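Local coordinates for LbaCas13a H328A (C2c2) (Lachnospiraceae bacterium NK4A179, PDB 5WLH), which binds a CRISPR RNA precursor and, as a Cas13a effector, probably processes it and cleaves RNA under its guidance, at residues 297-311 with 321-334. Residues are numbered along the deposited sequence; the frame is centred on the assembly and turned at random.
With nucleotides of chain B.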
# COMPACT_ATOMS: atom_id res chain seq x y z
N ASP A 297 -11.17 -35.41 -5.78
CA ASP A 297 -11.43 -35.89 -7.13
C ASP A 297 -11.52 -34.73 -8.12
O ASP A 297 -11.04 -34.83 -9.25
CB ASP A 297 -12.72 -36.70 -7.16
CG ASP A 297 -13.11 -37.10 -8.56
OD1 ASP A 297 -12.48 -38.04 -9.09
OD2 ASP A 297 -14.02 -36.45 -9.12
N MET A 298 -12.10 -33.60 -7.69
CA MET A 298 -12.21 -32.45 -8.58
C MET A 298 -10.85 -31.82 -8.84
O MET A 298 -10.55 -31.42 -9.97
CB MET A 298 -13.18 -31.43 -7.99
CG MET A 298 -14.63 -31.91 -8.03
SD MET A 298 -15.66 -30.76 -7.10
CE MET A 298 -15.82 -29.42 -8.28
N LEU A 299 -10.00 -31.72 -7.81
CA LEU A 299 -8.65 -31.20 -8.04
C LEU A 299 -7.85 -32.12 -8.94
O LEU A 299 -7.01 -31.66 -9.72
CB LEU A 299 -7.90 -31.02 -6.72
CG LEU A 299 -8.12 -29.73 -5.95
CD1 LEU A 299 -6.89 -29.47 -5.06
CD2 LEU A 299 -8.39 -28.57 -6.91
N ARG A 300 -8.10 -33.43 -8.85
CA ARG A 300 -7.38 -34.35 -9.73
C ARG A 300 -7.76 -34.14 -11.19
O ARG A 300 -6.90 -34.21 -12.07
CB ARG A 300 -7.67 -35.79 -9.31
CG ARG A 300 -6.94 -36.82 -10.14
CD ARG A 300 -7.00 -38.19 -9.44
NE ARG A 300 -6.42 -38.14 -8.10
CZ ARG A 300 -7.13 -38.18 -6.98
NH1 ARG A 300 -8.45 -38.27 -7.03
NH2 ARG A 300 -6.52 -38.12 -5.81
N ARG A 301 -9.05 -33.90 -11.47
CA ARG A 301 -9.45 -33.63 -12.84
C ARG A 301 -8.82 -32.34 -13.35
O ARG A 301 -8.39 -32.26 -14.50
CB ARG A 301 -10.97 -33.54 -12.95
CG ARG A 301 -11.64 -34.92 -12.71
CD ARG A 301 -13.13 -34.78 -12.53
NE ARG A 301 -13.66 -35.99 -11.90
CZ ARG A 301 -13.89 -37.12 -12.56
NH1 ARG A 301 -13.66 -37.18 -13.86
NH2 ARG A 301 -14.37 -38.19 -11.92
N MET A 302 -8.75 -31.32 -12.49
CA MET A 302 -8.08 -30.09 -12.90
C MET A 302 -6.59 -30.33 -13.10
O MET A 302 -5.99 -29.79 -14.04
CB MET A 302 -8.32 -29.00 -11.84
CG MET A 302 -7.89 -27.63 -12.29
SD MET A 302 -8.24 -26.38 -11.02
CE MET A 302 -6.92 -26.70 -9.88
N ARG A 303 -5.98 -31.16 -12.25
CA ARG A 303 -4.57 -31.49 -12.43
C ARG A 303 -4.34 -32.20 -13.76
O ARG A 303 -3.35 -31.94 -14.45
CB ARG A 303 -4.09 -32.36 -11.27
CG ARG A 303 -2.64 -32.77 -11.35
CD ARG A 303 -1.72 -31.55 -11.23
NE ARG A 303 -0.37 -31.88 -11.67
CZ ARG A 303 0.64 -31.02 -11.69
NH1 ARG A 303 0.46 -29.76 -11.27
NH2 ARG A 303 1.83 -31.41 -12.13
N ARG A 304 -5.25 -33.11 -14.14
CA ARG A 304 -5.10 -33.80 -15.42
C ARG A 304 -5.15 -32.82 -16.59
O ARG A 304 -4.45 -32.99 -17.59
CB ARG A 304 -6.18 -34.87 -15.58
CG ARG A 304 -5.92 -36.09 -14.72
CD ARG A 304 -6.75 -37.27 -15.20
NE ARG A 304 -6.76 -38.35 -14.22
CZ ARG A 304 -7.72 -38.52 -13.32
NH1 ARG A 304 -8.74 -37.66 -13.29
NH2 ARG A 304 -7.67 -39.53 -12.47
N LEU A 305 -5.98 -31.78 -16.48
CA LEU A 305 -6.00 -30.77 -17.54
C LEU A 305 -4.64 -30.09 -17.67
O LEU A 305 -4.18 -29.83 -18.78
CB LEU A 305 -7.08 -29.74 -17.28
CG LEU A 305 -8.51 -30.24 -17.49
CD1 LEU A 305 -9.51 -29.17 -17.09
CD2 LEU A 305 -8.73 -30.62 -18.94
N VAL A 306 -4.00 -29.78 -16.53
CA VAL A 306 -2.68 -29.16 -16.59
C VAL A 306 -1.68 -30.13 -17.20
O VAL A 306 -0.85 -29.75 -18.05
CB VAL A 306 -2.23 -28.72 -15.18
CG1 VAL A 306 -0.79 -28.19 -15.22
CG2 VAL A 306 -3.18 -27.67 -14.62
N VAL A 307 -1.72 -31.39 -16.77
CA VAL A 307 -0.79 -32.36 -17.32
C VAL A 307 -1.01 -32.50 -18.82
O VAL A 307 -0.05 -32.51 -19.61
CB VAL A 307 -0.93 -33.71 -16.59
CG1 VAL A 307 -0.16 -34.81 -17.36
CG2 VAL A 307 -0.43 -33.59 -15.14
N LEU A 308 -2.27 -32.60 -19.25
CA LEU A 308 -2.59 -32.69 -20.67
C LEU A 308 -2.03 -31.50 -21.44
O LEU A 308 -1.44 -31.65 -22.52
CB LEU A 308 -4.10 -32.77 -20.88
CG LEU A 308 -4.55 -32.49 -22.30
CD1 LEU A 308 -4.14 -33.64 -23.22
CD2 LEU A 308 -6.06 -32.25 -22.38
N TYR A 309 -2.22 -30.29 -20.90
CA TYR A 309 -1.84 -29.09 -21.62
C TYR A 309 -0.35 -29.08 -21.93
O TYR A 309 0.06 -28.76 -23.06
CB TYR A 309 -2.23 -27.86 -20.81
CG TYR A 309 -2.19 -26.56 -21.58
CD1 TYR A 309 -1.00 -25.85 -21.74
CD2 TYR A 309 -3.35 -26.04 -22.13
CE1 TYR A 309 -0.98 -24.65 -22.42
CE2 TYR A 309 -3.33 -24.84 -22.83
CZ TYR A 309 -2.14 -24.17 -22.98
OH TYR A 309 -2.15 -22.98 -23.67
N PHE A 310 0.47 -29.43 -20.95
CA PHE A 310 1.91 -29.26 -21.09
C PHE A 310 2.63 -30.53 -21.50
O PHE A 310 3.75 -30.45 -22.02
CB PHE A 310 2.51 -28.77 -19.77
CG PHE A 310 2.15 -27.36 -19.45
CD1 PHE A 310 2.79 -26.31 -20.09
CD2 PHE A 310 1.14 -27.08 -18.54
CE1 PHE A 310 2.44 -24.99 -19.81
CE2 PHE A 310 0.79 -25.76 -18.27
CZ PHE A 310 1.45 -24.71 -18.90
N TYR A 311 2.04 -31.70 -21.27
CA TYR A 311 2.74 -32.95 -21.51
C TYR A 311 2.03 -33.85 -22.51
O TYR A 311 2.59 -34.89 -22.88
CB TYR A 311 2.98 -33.71 -20.20
CG TYR A 311 3.76 -32.86 -19.21
CD1 TYR A 311 5.14 -32.77 -19.29
CD2 TYR A 311 3.10 -32.12 -18.24
CE1 TYR A 311 5.86 -31.96 -18.39
CE2 TYR A 311 3.80 -31.33 -17.34
CZ TYR A 311 5.17 -31.24 -17.43
OH TYR A 311 5.84 -30.45 -16.53
N VAL A 321 -7.67 -43.67 -16.35
CA VAL A 321 -8.59 -42.59 -16.01
C VAL A 321 -9.06 -42.67 -14.57
O VAL A 321 -9.52 -41.66 -14.02
CB VAL A 321 -9.80 -42.60 -16.97
CG1 VAL A 321 -9.35 -42.79 -18.41
CG2 VAL A 321 -10.81 -43.67 -16.57
N ASN A 322 -8.94 -43.83 -13.93
CA ASN A 322 -9.35 -44.01 -12.54
C ASN A 322 -8.16 -44.09 -11.60
O ASN A 322 -8.31 -44.55 -10.46
CB ASN A 322 -10.23 -45.25 -12.40
CG ASN A 322 -11.64 -45.05 -12.94
OD1 ASN A 322 -12.19 -43.95 -12.87
ND2 ASN A 322 -12.22 -46.11 -13.49
N GLU A 323 -6.98 -43.69 -12.05
CA GLU A 323 -5.84 -43.63 -11.15
C GLU A 323 -6.00 -42.42 -10.24
O GLU A 323 -6.08 -41.29 -10.73
CB GLU A 323 -4.53 -43.56 -11.91
CG GLU A 323 -3.32 -43.47 -10.99
CD GLU A 323 -2.01 -43.50 -11.73
OE1 GLU A 323 -2.02 -43.80 -12.94
OE2 GLU A 323 -0.97 -43.20 -11.10
N LYS A 324 -6.10 -42.67 -8.94
CA LYS A 324 -6.23 -41.59 -7.96
C LYS A 324 -4.86 -41.06 -7.56
O LYS A 324 -4.47 -41.07 -6.40
CB LYS A 324 -7.01 -42.07 -6.74
CG LYS A 324 -8.50 -42.39 -6.97
CD LYS A 324 -9.14 -41.42 -7.96
CE LYS A 324 -9.78 -42.16 -9.13
NZ LYS A 324 -10.07 -41.23 -10.27
N PHE A 325 -4.10 -40.61 -8.56
CA PHE A 325 -2.74 -40.18 -8.26
C PHE A 325 -2.76 -38.95 -7.36
O PHE A 325 -3.70 -38.15 -7.38
CB PHE A 325 -1.93 -39.92 -9.54
CG PHE A 325 -2.40 -38.75 -10.34
CD1 PHE A 325 -3.47 -38.87 -11.22
CD2 PHE A 325 -1.75 -37.53 -10.26
CE1 PHE A 325 -3.90 -37.79 -11.98
CE2 PHE A 325 -2.16 -36.44 -11.02
CZ PHE A 325 -3.24 -36.57 -11.87
N ASP A 326 -1.73 -38.84 -6.53
CA ASP A 326 -1.57 -37.69 -5.66
C ASP A 326 -1.18 -36.49 -6.51
O ASP A 326 -0.14 -36.51 -7.18
CB ASP A 326 -0.52 -37.99 -4.60
CG ASP A 326 -0.46 -36.94 -3.52
OD1 ASP A 326 0.06 -35.84 -3.80
OD2 ASP A 326 -0.94 -37.21 -2.39
N VAL A 327 -2.03 -35.45 -6.53
CA VAL A 327 -1.76 -34.29 -7.37
C VAL A 327 -0.49 -33.58 -6.92
O VAL A 327 0.27 -33.04 -7.75
CB VAL A 327 -2.96 -33.33 -7.39
CG1 VAL A 327 -4.11 -33.96 -8.12
CG2 VAL A 327 -3.38 -32.93 -5.97
N TRP A 328 -0.23 -33.55 -5.61
CA TRP A 328 0.95 -32.83 -5.13
C TRP A 328 2.22 -33.61 -5.42
O TRP A 328 3.27 -33.01 -5.68
CB TRP A 328 0.80 -32.52 -3.64
CG TRP A 328 -0.62 -32.12 -3.26
CD1 TRP A 328 -1.53 -32.87 -2.56
CD2 TRP A 328 -1.29 -30.89 -3.58
NE1 TRP A 328 -2.71 -32.18 -2.43
CE2 TRP A 328 -2.59 -30.96 -3.04
CE3 TRP A 328 -0.90 -29.73 -4.26
CZ2 TRP A 328 -3.51 -29.92 -3.17
CZ3 TRP A 328 -1.81 -28.70 -4.38
CH2 TRP A 328 -3.11 -28.80 -3.84
N GLU A 329 2.14 -34.95 -5.39
CA GLU A 329 3.28 -35.76 -5.81
C GLU A 329 3.57 -35.55 -7.30
O GLU A 329 4.74 -35.46 -7.70
CB GLU A 329 2.99 -37.23 -5.53
CG GLU A 329 4.22 -38.12 -5.47
CD GLU A 329 3.93 -39.45 -4.80
OE1 GLU A 329 3.81 -40.47 -5.52
OE2 GLU A 329 3.80 -39.48 -3.55
N ASP A 330 2.52 -35.48 -8.12
CA ASP A 330 2.75 -35.20 -9.53
C ASP A 330 3.36 -33.82 -9.71
O ASP A 330 4.28 -33.64 -10.51
CB ASP A 330 1.46 -35.30 -10.33
CG ASP A 330 1.70 -35.10 -11.81
OD1 ASP A 330 2.33 -35.98 -12.42
OD2 ASP A 330 1.32 -34.04 -12.34
N ALA A 331 2.83 -32.83 -8.98
CA ALA A 331 3.37 -31.48 -9.04
C ALA A 331 4.85 -31.48 -8.69
O ALA A 331 5.67 -30.88 -9.40
CB ALA A 331 2.59 -30.57 -8.09
N ALA A 332 5.21 -32.16 -7.60
CA ALA A 332 6.61 -32.27 -7.21
C ALA A 332 7.43 -32.93 -8.30
O ALA A 332 8.59 -32.56 -8.52
CB ALA A 332 6.73 -33.05 -5.90
N ALA A 333 6.84 -33.88 -9.02
CA ALA A 333 7.57 -34.61 -10.05
C ALA A 333 7.89 -33.72 -11.25
O ALA A 333 9.01 -33.76 -11.77
CB ALA A 333 6.76 -35.83 -10.50
N ARG A 334 6.93 -32.90 -11.70
CA ARG A 334 7.20 -32.05 -12.85
C ARG A 334 8.23 -30.97 -12.54
O ARG A 334 8.94 -30.52 -13.44
CB ARG A 334 5.92 -31.41 -13.38
CG ARG A 334 4.72 -32.34 -13.43
CD ARG A 334 4.84 -33.38 -14.53
NE ARG A 334 3.75 -34.35 -14.45
CZ ARG A 334 3.44 -35.22 -15.41
NH1 ARG A 334 4.15 -35.24 -16.54
NH2 ARG A 334 2.43 -36.06 -15.23
P G B 2 4.36 -32.70 -1.18
OP1 G B 2 5.73 -33.19 -1.49
OP2 G B 2 3.89 -32.67 0.23
O5' G B 2 4.18 -31.24 -1.81
C5' G B 2 4.30 -31.03 -3.21
C4' G B 2 3.86 -29.65 -3.64
O4' G B 2 2.44 -29.47 -3.41
C3' G B 2 4.55 -28.47 -2.95
O3' G B 2 4.62 -27.40 -3.88
C2' G B 2 3.54 -28.10 -1.87
O2' G B 2 3.66 -26.78 -1.38
C1' G B 2 2.23 -28.31 -2.62
N9 G B 2 1.10 -28.54 -1.73
C8 G B 2 1.02 -29.56 -0.81
N7 G B 2 -0.09 -29.54 -0.14
C5 G B 2 -0.77 -28.43 -0.64
C6 G B 2 -2.05 -27.93 -0.26
O6 G B 2 -2.81 -28.37 0.60
N1 G B 2 -2.41 -26.81 -1.00
C2 G B 2 -1.63 -26.23 -1.97
N2 G B 2 -2.18 -25.15 -2.56
N3 G B 2 -0.42 -26.69 -2.33
C4 G B 2 -0.06 -27.80 -1.63
O HOH W 1 -10.60 -38.55 -10.53
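R303 of helix 297-311 lies as a knob in a hole formed by V327, D330, R334 and A331, the engineered alanine replacing a histidine, and on this seat two near-parallel helices, their short axes 10.7 Å apart and inclined at 23°, are joined in a largely helical part of Cas13a, beside helix 429-458. The pair illustrates how an arginine-rich helix can be tied to the loop and helix that follow it. With R303 CG anti to the backbone N (chi1 -180°) and the chain bent at chi2, the guanidinium turns its NE and NH2 edge to D330 and grips OD2 alone, NE at that oxygen's anti lone pair and NH2, at 2.7 Å, from above the carboxylate plane. R334 takes the other oxygen, OD1, side-on with NE and NH2, so one buried carboxylate holds two arginines together; E434 and D315 supply further negative charge to R303 and R334, respectively. R334 NH1 also sits over the face of Y311, its CZ 4.4 Å from the ring centroid in a cation-pi contact. Near the start of the second helix, R300 slides past F325 in the opposite direction and closes on the backbone: NE meets F325 O at 2.8 Å in a nearly straight bond (163°), and NH2 reaches the same oxygen from above the carbonyl plane. A leucine at R300 would probably leave F325 O without these two donors and let the loop before the helix shift. The F325 ring offers its edge to R303 CG and R304 CG. Beyond it, V327 CG1 packs on R303 CB, while V327 CG2 backs the W328 indole. The guanine of G2 of chain B, the bound RNA, lies over the opposite indole face, where W328 CZ3 approaches N3 of that base to 3.2 Å.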